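Local atomic coordinates of elongation factor G (Thermus thermophilus, PDB entry 2DY1), a protein that binds GTP together with a magnesium ion and probably acts as a GTPase in the elongation stage of translation. Residues 140-143 and 144-148. Sequence-based numbering, arbitrary orientation.
Sequences GDYY and ALLED
Asp141 caps the first turn of helix 142-153 through Ala144 and Tyr143. It is the N-cap residue of this helix, which packs on the central sheet of the P-loop GTPase domain. Two backbone amides share one carboxylate oxygen, OD1. The bond from Ala144 N to Asp141 OD1 is weak but nearly straight, 3.3 Å long with an N-H...O angle of 165°. The bond from Tyr143 N to Asp141 OD1 is also weak, and more bent at 122°. CG of Asp141 lies anti to the backbone N (chi1 -180°), and this puts the carboxylate on the side of the carbonyl carbon, within range of the amides that follow. Asp141 OD2 comes within 3.3 Å of the Ala144 methyl, CB. The cap lies on the solvent side, and a negative charge here would suit the positive end of the helix dipole.

Backbone bonds of the i to i+4 type continue the turn. Leu145 N donates to Asp141 O at 3.0 Å, and Leu146 N donates to Tyr142 O at 2.9 Å. Glu147 N reaches Tyr143 O in the same way.

The apolar contact faces inward. CD1 of Leu146 meets the CD2-CE2 side of the Tyr142 ring, Leu146 CD2 lies nearer CE2 and CZ, and the two side chains cross at a slant. The ring also meets Val133, Val250 and Pro162 of the underlying strands, and its OH is hydrogen-bonded to Asp160 O. An alanine in place of Tyr142 lacks the ring and hydroxyl, and would probably leave Asp160 O without this donor and a gap beside Leu146, against Val133, Val250 and Pro162. Tyr143 makes a cation-pi contact with Arg200. In the Tyr142 pair, CE2 of the ring comes within 3.8 Å of Leu146 CD1, while Leu146 CD2 is 4.1 Å from Tyr142 CZ.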
ATOM      1  N   GLY A 140       0.556   6.860  30.795  1.00 24.02           N
ATOM      2  CA  GLY A 140      -0.864   6.721  30.499  1.00 20.85           C
ATOM      3  C   GLY A 140      -1.779   5.985  31.463  1.00 15.36           C
ATOM      4  O   GLY A 140      -1.353   5.485  32.493  1.00 20.91           O
ATOM      5  N   ASP A 141      -3.060   5.933  31.104  1.00 15.05           N
ATOM      6  CA  ASP A 141      -4.086   5.287  31.922  1.00 12.00           C
ATOM      7  C   ASP A 141      -4.516   3.980  31.253  1.00 14.53           C
ATOM      8  O   ASP A 141      -5.360   3.967  30.347  1.00 14.58           O
ATOM      9  CB  ASP A 141      -5.299   6.215  32.080  1.00 16.63           C
ATOM     10  CG  ASP A 141      -6.401   5.594  32.931  1.00 16.43           C
ATOM     11  OD1 ASP A 141      -6.247   4.426  33.332  1.00 16.10           O
ATOM     12  OD2 ASP A 141      -7.422   6.264  33.205  1.00 15.22           O
ATOM     13  N   TYR A 142      -3.946   2.886  31.729  1.00 13.86           N
ATOM     14  CA  TYR A 142      -4.223   1.578  31.157  1.00 14.99           C
ATOM     15  C   TYR A 142      -5.686   1.166  31.232  1.00 12.26           C
ATOM     16  O   TYR A 142      -6.209   0.557  30.307  1.00 14.52           O
ATOM     17  CB  TYR A 142      -3.375   0.528  31.861  1.00 13.53           C
ATOM     18  CG  TYR A 142      -3.380  -0.822  31.196  1.00 11.67           C
ATOM     19  CD1 TYR A 142      -2.585  -1.061  30.074  1.00 15.82           C
ATOM     20  CD2 TYR A 142      -4.145  -1.862  31.703  1.00 12.59           C
ATOM     21  CE1 TYR A 142      -2.549  -2.318  29.478  1.00 17.13           C
ATOM     22  CE2 TYR A 142      -4.116  -3.133  31.099  1.00 12.72           C
ATOM     23  CZ  TYR A 142      -3.314  -3.339  29.998  1.00 16.04           C
ATOM     24  OH  TYR A 142      -3.247  -4.598  29.435  1.00 17.91           O
ATOM     25  N   TYR A 143      -6.353   1.498  32.329  1.00 12.40           N
ATOM     26  CA  TYR A 143      -7.738   1.109  32.479  1.00 13.19           C
ATOM     27  C   TYR A 143      -8.659   1.834  31.515  1.00 12.16           C
ATOM     28  O   TYR A 143      -9.577   1.225  30.973  1.00 13.69           O
ATOM     29  CB  TYR A 143      -8.158   1.285  33.937  1.00 13.81           C
ATOM     30  CG  TYR A 143      -7.359   0.357  34.819  1.00 13.64           C
ATOM     31  CD1 TYR A 143      -6.132   0.750  35.365  1.00 17.09           C
ATOM     32  CD2 TYR A 143      -7.776  -0.955  35.009  1.00 14.03           C
ATOM     33  CE1 TYR A 143      -5.335  -0.156  36.077  1.00 14.36           C
ATOM     34  CE2 TYR A 143      -6.997  -1.868  35.712  1.00 13.74           C
ATOM     35  CZ  TYR A 143      -5.779  -1.460  36.242  1.00 17.05           C
ATOM     36  OH  TYR A 143      -5.021  -2.370  36.941  1.00 17.68           O
ATOM     37  N   ALA A 144      -8.402   3.118  31.274  1.00 12.57           N
ATOM     38  CA  ALA A 144      -9.205   3.869  30.325  1.00 14.37           C
ATOM     39  C   ALA A 144      -8.904   3.318  28.926  1.00 14.33           C
ATOM     40  O   ALA A 144      -9.787   3.264  28.074  1.00 14.91           O
ATOM     41  CB  ALA A 144      -8.868   5.361  30.399  1.00 14.08           C
ATOM     42  N   LEU A 145      -7.652   2.915  28.694  1.00 13.29           N
ATOM     43  CA  LEU A 145      -7.274   2.356  27.397  1.00 12.81           C
ATOM     44  C   LEU A 145      -8.049   1.069  27.155  1.00 12.85           C
ATOM     45  O   LEU A 145      -8.564   0.869  26.066  1.00 13.39           O
ATOM     46  CB  LEU A 145      -5.767   2.089  27.343  1.00 12.75           C
ATOM     47  CG  LEU A 145      -5.308   1.370  26.066  1.00 15.72           C
ATOM     48  CD1 LEU A 145      -5.615   2.205  24.829  1.00 16.47           C
ATOM     49  CD2 LEU A 145      -3.817   1.103  26.160  1.00 16.32           C
ATOM     50  N   LEU A 146      -8.162   0.206  28.164  1.00 12.00           N
ATOM     51  CA  LEU A 146      -8.940  -1.024  27.974  1.00 13.66           C
ATOM     52  C   LEU A 146     -10.386  -0.692  27.577  1.00 15.47           C
ATOM     53  O   LEU A 146     -10.965  -1.352  26.711  1.00 15.99           O
ATOM     54  CB  LEU A 146      -8.943  -1.874  29.244  1.00 13.31           C
ATOM     55  CG  LEU A 146      -7.629  -2.541  29.652  1.00 13.38           C
ATOM     56  CD1 LEU A 146      -7.863  -3.413  30.890  1.00 14.41           C
ATOM     57  CD2 LEU A 146      -7.130  -3.405  28.490  1.00 13.91           C
ATOM     58  N   GLU A 147     -10.983   0.323  28.212  1.00 14.23           N
ATOM     59  CA  GLU A 147     -12.353   0.692  27.855  1.00 16.28           C
ATOM     60  C   GLU A 147     -12.412   1.191  26.412  1.00 16.59           C
ATOM     61  O   GLU A 147     -13.342   0.884  25.665  1.00 17.67           O
ATOM     62  CB  GLU A 147     -12.889   1.776  28.792  1.00 18.90           C
ATOM     63  CG  GLU A 147     -12.997   1.332  30.238  1.00 28.22           C
ATOM     64  CD  GLU A 147     -13.726   2.345  31.104  1.00 50.69           C
ATOM     65  OE1 GLU A 147     -13.645   2.234  32.348  1.00 60.59           O
ATOM     66  OE2 GLU A 147     -14.391   3.245  30.542  1.00 60.75           O
ATOM     67  N   ASP A 148     -11.411   1.964  26.016  1.00 15.21           N
ATOM     68  CA  ASP A 148     -11.370   2.491  24.661  1.00 14.04           C
ATOM     69  C   ASP A 148     -11.184   1.357  23.657  1.00 16.27           C
ATOM     70  O   ASP A 148     -11.761   1.383  22.579  1.00 18.24           O
ATOM     71  CB  ASP A 148     -10.232   3.497  24.498  1.00 17.22           C
ATOM     72  CG  ASP A 148     -10.460   4.785  25.272  1.00 20.67           C
ATOM     73  OD1 ASP A 148     -11.597   5.026  25.749  1.00 21.66           O
ATOM     74  OD2 ASP A 148      -9.487   5.562  25.382  1.00 21.99           O
TER